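Local coordinates for cell division control protein 4 (Saccharomyces cerevisiae, PDB 3V7D), which serves as the substrate-recognition subunit of an SCF E3 ubiquitin ligase, binding phosphorylated targets such as the CDK inhibitor Sic1 and directing their ubiquitination, at residues B[87-90]-B[91-94]; B[294-297]-B[298-301]; B[359-362]-B[363-366]. The protein carries 1 engineered substitution. All coordinates share one frame; numbering follows the deposited sequence.

Contact 1. Residues B[87-90]-B[91-94]; sequences QQDR and LRLS
The guanidinium of Arg92 meets the carboxylate of Asp89 with the two planes 80° apart, nearly perpendicular. On the arginine the contact is at the edge: NH2 gives a salt-bridged hydrogen bond to Asp89 OD1 at 2.8 Å, the oxygen sitting a little off the guanidinium plane. On the aspartate, NH2 stands above a face of the carboxylate, 68° out of its plane. A water at the guanidinium edge, in its plane, accepts from Arg92 NE at 2.9 Å and donates to Asp89 OD1, also at 2.9 Å, so one carboxylate oxygen is reached by the arginine both directly and through water. The bend at chi3 of Arg92 (53°) turns the outstretched chain toward Asp89, and the two side chains lie side by side, pointing the same way. Beneath them the helix keeps its i to i+4 bonds, such as Leu93 N to Asp89 O at 2.9 Å. Asp89 OD2 has a salt bridge of its own to Arg50, so the carboxylate lies between two arginines and is probably held charged. Arg92 NH2 also bonds to a polar side chain of the other protein chain in the assembly. On helix 87-106, Leu91 packs against Phe71 of helix 71-81 and against Trp56 and Leu60 of helix 53-62, and Arg92 touches Trp56 as well, while Arg90 NE bonds to Tyr82 O just beyond helix 71-81.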
ATOM      1  N   GLN B  87       1.356 -14.920  15.331  1.00 41.30           N
ATOM      2  CA  GLN B  87       1.635 -14.040  14.207  1.00 42.87           C
ATOM      3  C   GLN B  87       1.056 -14.601  12.917  1.00 39.83           C
ATOM      4  O   GLN B  87       0.507 -13.859  12.110  1.00 38.38           O
ATOM      5  CB  GLN B  87       3.134 -13.810  14.039  1.00 44.87           C
ATOM      6  CG  GLN B  87       3.460 -12.883  12.876  1.00 47.00           C
ATOM      7  CD  GLN B  87       4.908 -12.460  12.858  1.00 56.17           C
ATOM      8  OE1 GLN B  87       5.224 -11.295  13.091  1.00 63.18           O
ATOM      9  NE2 GLN B  87       5.802 -13.404  12.580  1.00 56.79           N
ATOM     10  N   GLN B  88       1.173 -15.914  12.737  1.00 42.08           N
ATOM     11  CA  GLN B  88       0.669 -16.577  11.538  1.00 38.82           C
ATOM     12  C   GLN B  88      -0.841 -16.400  11.393  1.00 37.81           C
ATOM     13  O   GLN B  88      -1.332 -16.041  10.324  1.00 37.02           O
ATOM     14  CB  GLN B  88       1.016 -18.069  11.549  1.00 34.69           C
ATOM     15  CG  GLN B  88       2.510 -18.383  11.506  1.00 36.81           C
ATOM     16  CD  GLN B  88       3.144 -18.466  12.895  1.00 40.45           C
ATOM     17  OE1 GLN B  88       2.636 -17.898  13.859  1.00 40.31           O
ATOM     18  NE2 GLN B  88       4.256 -19.188  12.995  1.00 38.45           N
ATOM     19  N   ASP B  89      -1.570 -16.649  12.474  1.00 33.53           N
ATOM     20  CA  ASP B  89      -3.021 -16.533  12.457  1.00 37.21           C
ATOM     21  C   ASP B  89      -3.456 -15.073  12.293  1.00 40.69           C
ATOM     22  O   ASP B  89      -4.454 -14.792  11.631  1.00 35.06           O
ATOM     23  CB  ASP B  89      -3.635 -17.149  13.722  1.00 42.24           C
ATOM     24  CG  ASP B  89      -3.459 -18.666  13.784  1.00 46.60           C
ATOM     25  OD1 ASP B  89      -3.285 -19.306  12.722  1.00 39.81           O
ATOM     26  OD2 ASP B  89      -3.499 -19.222  14.901  1.00 46.93           O
ATOM     27  N   ARG B  90      -2.702 -14.156  12.896  1.00 26.98           N
ATOM     28  CA  ARG B  90      -2.953 -12.730  12.744  1.00 31.60           C
ATOM     29  C   ARG B  90      -2.893 -12.354  11.270  1.00 36.64           C
ATOM     30  O   ARG B  90      -3.790 -11.686  10.753  1.00 33.80           O
ATOM     31  CB  ARG B  90      -1.918 -11.905  13.514  1.00 29.95           C
ATOM     32  CG  ARG B  90      -2.133 -11.832  15.013  1.00 38.42           C
ATOM     33  CD  ARG B  90      -0.945 -11.165  15.702  1.00 41.29           C
ATOM     34  NE  ARG B  90      -1.081 -11.163  17.157  1.00 45.26           N
ATOM     35  CZ  ARG B  90      -0.059 -11.058  18.002  1.00 46.64           C
ATOM     36  NH1 ARG B  90       1.180 -10.954  17.536  1.00 47.45           N
ATOM     37  NH2 ARG B  90      -0.271 -11.062  19.312  1.00 42.47           N
ATOM     38  N   LEU B  91      -1.830 -12.795  10.601  1.00 32.50           N
ATOM     39  CA  LEU B  91      -1.612 -12.473   9.198  1.00 30.91           C
ATOM     40  C   LEU B  91      -2.660 -13.126   8.294  1.00 35.94           C
ATOM     41  O   LEU B  91      -3.084 -12.537   7.300  1.00 33.38           O
ATOM     42  CB  LEU B  91      -0.203 -12.882   8.765  1.00 32.25           C
ATOM     43  CG  LEU B  91       0.963 -12.086   9.360  1.00 33.68           C
ATOM     44  CD1 LEU B  91       2.276 -12.638   8.848  1.00 33.63           C
ATOM     45  CD2 LEU B  91       0.856 -10.596   9.035  1.00 31.57           C
ATOM     46  N   ARG B  92      -3.070 -14.344   8.638  1.00 33.00           N
ATOM     47  CA  ARG B  92      -4.111 -15.028   7.881  1.00 33.00           C
ATOM     48  C   ARG B  92      -5.446 -14.296   8.015  1.00 29.54           C
ATOM     49  O   ARG B  92      -6.128 -14.052   7.021  1.00 32.21           O
ATOM     50  CB  ARG B  92      -4.249 -16.496   8.316  1.00 33.73           C
ATOM     51  CG  ARG B  92      -5.516 -17.182   7.782  1.00 35.24           C
ATOM     52  CD  ARG B  92      -5.470 -18.704   7.946  1.00 35.92           C
ATOM     53  NE  ARG B  92      -5.170 -19.105   9.317  1.00 40.42           N
ATOM     54  CZ  ARG B  92      -6.095 -19.329  10.244  1.00 44.51           C
ATOM     55  NH1 ARG B  92      -7.379 -19.196   9.941  1.00 45.15           N
ATOM     56  NH2 ARG B  92      -5.735 -19.683  11.471  1.00 46.39           N
ATOM     57  N   LEU B  93      -5.811 -13.934   9.241  1.00 27.74           N
ATOM     58  CA  LEU B  93      -7.062 -13.211   9.469  1.00 36.34           C
ATOM     59  C   LEU B  93      -7.060 -11.846   8.778  1.00 37.75           C
ATOM     60  O   LEU B  93      -8.069 -11.421   8.216  1.00 37.83           O
ATOM     61  CB  LEU B  93      -7.347 -13.052  10.965  1.00 35.71           C
ATOM     62  CG  LEU B  93      -7.669 -14.327  11.761  1.00 49.87           C
ATOM     63  CD1 LEU B  93      -8.497 -13.985  12.995  1.00 56.74           C
ATOM     64  CD2 LEU B  93      -8.373 -15.391  10.917  1.00 44.43           C
ATOM     65  N   SER B  94      -5.922 -11.165   8.827  1.00 30.91           N
ATOM     66  CA  SER B  94      -5.770  -9.891   8.145  1.00 30.02           C
ATOM     67  C   SER B  94      -5.967 -10.090   6.648  1.00 33.71           C
ATOM     68  O   SER B  94      -6.648  -9.301   5.992  1.00 31.13           O
ATOM     69  CB  SER B  94      -4.383  -9.302   8.413  1.00 34.04           C
ATOM     70  OG  SER B  94      -4.206  -8.071   7.733  1.00 37.65           O
TER
HETATM   71  O   HOH W   1      -2.375 -19.072   9.968  1.00 39.72           O

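Contact 2. Residues B[294-297]-B[298-301]; sequences VWDV and AQMK
Asp296 takes the backbone N-H groups of Ala298 and Gln299 on one carboxylate oxygen, forming an Asx turn inside the beta hairpin that joins strands 292-296 and 301-306. With Trp295 it makes up the Trp-Asp pair that gives WD repeats their name, here closing WD 4. The two bonds reach OD1 differently: Ala298 N, at 3.1 Å, arrives nearly along the C-O axis, whereas Gln299 N, at 3.2 Å, comes from above the carboxylate plane. With CG anti to the backbone N (chi1 -171°), the aspartate swings its head over the turn. There the amide of Gln299 stacks on it, the two planes 11° apart, and Asp296 OD2 lies 4.0 Å from Gln299 OE1.

In the backbone, Asp296 and Lys301 form the antiparallel hydrogen-bonded pair that ends the ladder. Asp296 N donates to Lys301 O at 3.0 Å, and Asp296 O accepts from Lys301 N in return. Met300 faces Asp296 as well, which makes a G1 beta bulge, with Met300 in the left-handed helical conformation that this bulge needs.

Farther out, Trp295 NE1 bonds to Ser285 OG on the neighbouring strand 282-287, the tryptophan-hydroxyl link familiar from WD repeats. Asn281 supports the turn from the preceding loop, through a weak bond to Asp296 OD1 and backbone bonding to Val297. Met300, bent at chi2 and chi3, packs on Val231 and Val263 of the adjacent blade, and its SD lies 3.5 Å from Val297 O.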
ATOM      1  N   VAL B 294      13.713  23.010  -0.391  1.00 45.60           N
ATOM      2  CA  VAL B 294      13.888  21.900   0.533  1.00 47.39           C
ATOM      3  C   VAL B 294      14.505  22.431   1.817  1.00 50.92           C
ATOM      4  O   VAL B 294      15.619  22.951   1.806  1.00 58.06           O
ATOM      5  CB  VAL B 294      14.805  20.818  -0.053  1.00 48.17           C
ATOM      6  CG1 VAL B 294      14.884  19.625   0.888  1.00 45.87           C
ATOM      7  CG2 VAL B 294      14.312  20.392  -1.427  1.00 46.75           C
ATOM      8  N   TRP B 295      13.776  22.307   2.920  1.00 48.27           N
ATOM      9  CA  TRP B 295      14.215  22.876   4.188  1.00 50.71           C
ATOM     10  C   TRP B 295      14.724  21.814   5.158  1.00 55.27           C
ATOM     11  O   TRP B 295      14.339  20.648   5.079  1.00 54.41           O
ATOM     12  CB  TRP B 295      13.071  23.639   4.856  1.00 52.51           C
ATOM     13  CG  TRP B 295      12.408  24.674   3.997  1.00 55.00           C
ATOM     14  CD1 TRP B 295      11.307  24.502   3.207  1.00 52.76           C
ATOM     15  CD2 TRP B 295      12.786  26.049   3.864  1.00 58.26           C
ATOM     16  NE1 TRP B 295      10.982  25.682   2.583  1.00 53.09           N
ATOM     17  CE2 TRP B 295      11.873  26.649   2.973  1.00 58.69           C
ATOM     18  CE3 TRP B 295      13.810  26.830   4.406  1.00 62.75           C
ATOM     19  CZ2 TRP B 295      11.958  27.991   2.609  1.00 62.84           C
ATOM     20  CZ3 TRP B 295      13.892  28.163   4.045  1.00 65.12           C
ATOM     21  CH2 TRP B 295      12.973  28.729   3.154  1.00 66.68           C
ATOM     22  N   ASP B 296      15.586  22.239   6.076  1.00 60.72           N
ATOM     23  CA  ASP B 296      16.007  21.411   7.198  1.00 64.67           C
ATOM     24  C   ASP B 296      15.490  22.078   8.467  1.00 69.37           C
ATOM     25  O   ASP B 296      16.123  22.989   8.999  1.00 76.79           O
ATOM     26  CB  ASP B 296      17.534  21.295   7.238  1.00 67.92           C
ATOM     27  CG  ASP B 296      18.027  20.276   8.259  1.00 70.30           C
ATOM     28  OD1 ASP B 296      17.461  20.198   9.368  1.00 71.09           O
ATOM     29  OD2 ASP B 296      18.994  19.551   7.949  1.00 74.21           O
ATOM     30  N   VAL B 297      14.342  21.619   8.950  1.00 66.86           N
ATOM     31  CA  VAL B 297      13.667  22.279  10.062  1.00 67.14           C
ATOM     32  C   VAL B 297      14.346  22.035  11.406  1.00 71.84           C
ATOM     33  O   VAL B 297      13.926  22.578  12.427  1.00 75.56           O
ATOM     34  CB  VAL B 297      12.193  21.861  10.150  1.00 63.16           C
ATOM     35  CG1 VAL B 297      11.466  22.246   8.872  1.00 56.54           C
ATOM     36  CG2 VAL B 297      12.082  20.365  10.409  1.00 64.23           C
ATOM     37  N   ALA B 298      15.390  21.215  11.407  1.00 72.99           N
ATOM     38  CA  ALA B 298      16.207  21.042  12.600  1.00 78.86           C
ATOM     39  C   ALA B 298      17.210  22.187  12.677  1.00 80.67           C
ATOM     40  O   ALA B 298      17.500  22.706  13.755  1.00 82.87           O
ATOM     41  CB  ALA B 298      16.924  19.704  12.569  1.00 79.99           C
ATOM     42  N   GLN B 299      17.728  22.579  11.518  1.00 77.62           N
ATOM     43  CA  GLN B 299      18.691  23.667  11.434  1.00 79.12           C
ATOM     44  C   GLN B 299      18.010  24.970  11.034  1.00 77.37           C
ATOM     45  O   GLN B 299      18.609  26.041  11.125  1.00 81.31           O
ATOM     46  CB  GLN B 299      19.788  23.334  10.421  1.00 79.76           C
ATOM     47  CG  GLN B 299      20.636  22.127  10.782  1.00 84.99           C
ATOM     48  CD  GLN B 299      21.737  21.871   9.771  1.00 94.60           C
ATOM     49  OE1 GLN B 299      21.687  22.363   8.643  1.00 95.54           O
ATOM     50  NE2 GLN B 299      22.742  21.103  10.173  1.00100.13           N
ATOM     51  N   MET B 300      16.757  24.866  10.598  1.00 70.98           N
ATOM     52  CA  MET B 300      16.013  26.008  10.075  1.00 68.85           C
ATOM     53  C   MET B 300      16.790  26.690   8.955  1.00 74.57           C
ATOM     54  O   MET B 300      16.968  27.908   8.959  1.00 80.32           O
ATOM     55  CB  MET B 300      15.673  27.002  11.188  1.00 64.33           C
ATOM     56  CG  MET B 300      14.778  26.424  12.271  1.00 63.02           C
ATOM     57  SD  MET B 300      13.166  25.921  11.635  1.00 73.39           S
ATOM     58  CE  MET B 300      12.427  27.519  11.307  1.00 47.53           C
ATOM     59  N   LYS B 301      17.257  25.891   8.001  1.00 73.42           N
ATOM     60  CA  LYS B 301      18.059  26.403   6.899  1.00 78.38           C
ATOM     61  C   LYS B 301      17.576  25.851   5.562  1.00 73.33           C
ATOM     62  O   LYS B 301      17.048  24.739   5.489  1.00 69.74           O
ATOM     63  CB  LYS B 301      19.536  26.055   7.112  1.00 85.45           C
ATOM     64  CG  LYS B 301      20.490  26.702   6.116  1.00 91.29           C
ATOM     65  CD  LYS B 301      21.942  26.389   6.449  1.00 97.05           C
ATOM     66  CE  LYS B 301      22.896  27.130   5.523  1.00 97.69           C
ATOM     67  NZ  LYS B 301      24.319  26.966   5.936  1.00 97.47           N
TER

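Contact 3. Residues B[359-362]-B[363-366]; sequences RLSD and KFLV
Ser361 and Phe364 bracket a two-residue turn, Asp362-Lys363, that closes the beta hairpin of strands 355-360 and 364-369 in a WD40 propeller blade, within WD 6. The serine side chain does much of the closing. Its CB stands 4.0 Å from Phe364 O, the carbonyl that accepts a bond from the serine's own N at 2.8 Å. From CB the chain turns inward: at chi1 73°, OG sits between the backbone N and the carbonyl carbon, which brings it across the turn. There OG accepts from Phe364 N at 3.0 Å, with an N-H...O angle of 147°. The same OG lies 3.5 Å from Phe364 CB and oblique to the phenyl ring. It is also bonded to Asp403 OD1 from the next blade, and that oxygen takes the backbone N-H of Lys363 too. One carboxylate oxygen therefore ties the serine and the second turn residue to the neighbouring blade.

The ring of Phe364 is covered on one face by its neighbour Lys363, whose CG lies over the ring centre, while Phe386 meets it edge-to-face from strand 384-389.

Beyond the turn the ladder is regular. Arg359 and Val366 form a hydrogen-bonded pair with both bonds made, and both side chains touch Phe399 of the next blade. Leu360 and Leu365 are the non-hydrogen-bonded pair between, with their side chains on the other face of the sheet. Leu360 CD1 reaches over to Leu365 CB at 4.2 Å, and Leu365 CD1 comes back to Arg359 O at 3.5 Å.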
ATOM      1  N   ARG B 359      -0.538  12.246  -5.628  1.00 26.85           N
ATOM      2  CA  ARG B 359      -0.574  11.242  -4.571  1.00 32.19           C
ATOM      3  C   ARG B 359       0.496  10.197  -4.841  1.00 36.61           C
ATOM      4  O   ARG B 359       0.821   9.915  -5.994  1.00 33.83           O
ATOM      5  CB  ARG B 359      -1.944  10.571  -4.492  1.00 35.67           C
ATOM      6  CG  ARG B 359      -3.069  11.484  -4.045  1.00 40.20           C
ATOM      7  CD  ARG B 359      -3.244  11.471  -2.554  1.00 47.23           C
ATOM      8  NE  ARG B 359      -4.379  12.289  -2.143  1.00 51.71           N
ATOM      9  CZ  ARG B 359      -4.613  12.648  -0.887  1.00 50.92           C
ATOM     10  NH1 ARG B 359      -3.785  12.257   0.075  1.00 48.12           N
ATOM     11  NH2 ARG B 359      -5.666  13.399  -0.594  1.00 48.74           N
ATOM     12  N   LEU B 360       1.048   9.632  -3.774  1.00 37.75           N
ATOM     13  CA  LEU B 360       2.054   8.592  -3.901  1.00 34.67           C
ATOM     14  C   LEU B 360       1.635   7.370  -3.099  1.00 36.47           C
ATOM     15  O   LEU B 360       1.489   7.444  -1.880  1.00 38.10           O
ATOM     16  CB  LEU B 360       3.413   9.102  -3.421  1.00 36.13           C
ATOM     17  CG  LEU B 360       4.621   8.175  -3.568  1.00 40.12           C
ATOM     18  CD1 LEU B 360       4.840   7.790  -5.027  1.00 38.19           C
ATOM     19  CD2 LEU B 360       5.873   8.832  -2.986  1.00 39.50           C
ATOM     20  N   SER B 361       1.407   6.259  -3.791  1.00 34.67           N
ATOM     21  CA  SER B 361       1.208   4.978  -3.126  1.00 35.34           C
ATOM     22  C   SER B 361       2.510   4.203  -3.246  1.00 35.10           C
ATOM     23  O   SER B 361       3.459   4.686  -3.859  1.00 37.58           O
ATOM     24  CB  SER B 361       0.067   4.190  -3.768  1.00 33.45           C
ATOM     25  OG  SER B 361       0.449   3.677  -5.033  1.00 37.28           O
ATOM     26  N   ASP B 362       2.556   3.008  -2.670  1.00 32.84           N
ATOM     27  CA  ASP B 362       3.770   2.195  -2.703  1.00 35.31           C
ATOM     28  C   ASP B 362       4.305   1.972  -4.119  1.00 35.62           C
ATOM     29  O   ASP B 362       5.516   1.965  -4.326  1.00 39.69           O
ATOM     30  CB  ASP B 362       3.548   0.843  -2.011  1.00 44.46           C
ATOM     31  CG  ASP B 362       3.495   0.958  -0.500  1.00 59.74           C
ATOM     32  OD1 ASP B 362       4.190   1.837   0.056  1.00 63.02           O
ATOM     33  OD2 ASP B 362       2.761   0.166   0.133  1.00 66.33           O
ATOM     34  N   LYS B 363       3.415   1.804  -5.095  1.00 36.67           N
ATOM     35  CA  LYS B 363       3.864   1.517  -6.455  1.00 43.44           C
ATOM     36  C   LYS B 363       3.520   2.585  -7.502  1.00 37.36           C
ATOM     37  O   LYS B 363       4.087   2.585  -8.596  1.00 38.45           O
ATOM     38  CB  LYS B 363       3.376   0.136  -6.911  1.00 49.10           C
ATOM     39  CG  LYS B 363       1.898   0.044  -7.171  1.00 52.81           C
ATOM     40  CD  LYS B 363       1.466  -1.403  -7.421  1.00 62.26           C
ATOM     41  CE  LYS B 363       1.990  -1.937  -8.750  1.00 64.81           C
ATOM     42  NZ  LYS B 363       1.366  -3.238  -9.126  1.00 64.29           N
ATOM     43  N   PHE B 364       2.614   3.500  -7.172  1.00 32.43           N
ATOM     44  CA  PHE B 364       2.179   4.503  -8.145  1.00 33.56           C
ATOM     45  C   PHE B 364       2.384   5.941  -7.674  1.00 33.45           C
ATOM     46  O   PHE B 364       1.998   6.296  -6.561  1.00 37.10           O
ATOM     47  CB  PHE B 364       0.690   4.339  -8.471  1.00 26.25           C
ATOM     48  CG  PHE B 364       0.325   3.014  -9.061  1.00 25.06           C
ATOM     49  CD1 PHE B 364       0.944   2.553 -10.210  1.00 25.82           C
ATOM     50  CD2 PHE B 364      -0.680   2.247  -8.489  1.00 25.40           C
ATOM     51  CE1 PHE B 364       0.586   1.332 -10.767  1.00 25.48           C
ATOM     52  CE2 PHE B 364      -1.044   1.031  -9.035  1.00 26.38           C
ATOM     53  CZ  PHE B 364      -0.407   0.570 -10.179  1.00 25.89           C
ATOM     54  N   LEU B 365       2.983   6.769  -8.523  1.00 36.48           N
ATOM     55  CA  LEU B 365       2.816   8.214  -8.400  1.00 33.33           C
ATOM     56  C   LEU B 365       1.598   8.548  -9.239  1.00 31.49           C
ATOM     57  O   LEU B 365       1.512   8.136 -10.398  1.00 31.62           O
ATOM     58  CB  LEU B 365       4.034   8.976  -8.927  1.00 31.02           C
ATOM     59  CG  LEU B 365       3.867  10.501  -9.025  1.00 30.19           C
ATOM     60  CD1 LEU B 365       3.696  11.139  -7.648  1.00 28.02           C
ATOM     61  CD2 LEU B 365       5.031  11.148  -9.774  1.00 30.27           C
ATOM     62  N   VAL B 366       0.641   9.263  -8.662  1.00 32.12           N
ATOM     63  CA  VAL B 366      -0.578   9.594  -9.397  1.00 27.67           C
ATOM     64  C   VAL B 366      -0.795  11.099  -9.467  1.00 28.10           C
ATOM     65  O   VAL B 366      -0.644  11.806  -8.471  1.00 32.09           O
ATOM     66  CB  VAL B 366      -1.821   8.915  -8.787  1.00 29.68           C
ATOM     67  CG1 VAL B 366      -3.028   9.082  -9.709  1.00 27.33           C
ATOM     68  CG2 VAL B 366      -1.550   7.440  -8.534  1.00 25.80           C
TER

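Along the chain the three sites follow one another, from the helical part into an eight-bladed WD40 propeller. Contact 1 lies on helix 87-106, the last helix before the propeller and next to the F-box helices. Contacts 2 and 3 are hairpin turns on different blades, the first between the third and fourth strands of its sheet, the other between the first and second. Their centres are about 26 Å apart, and contact 1 is about 26 Å from contact 3 and 42 Å from contact 2, centre to centre; none touch. The set thus samples both parts of the chain: the helical, F-box-bearing part, which contacts another protein chain, and the propeller, the domain that recognises phosphorylated substrates.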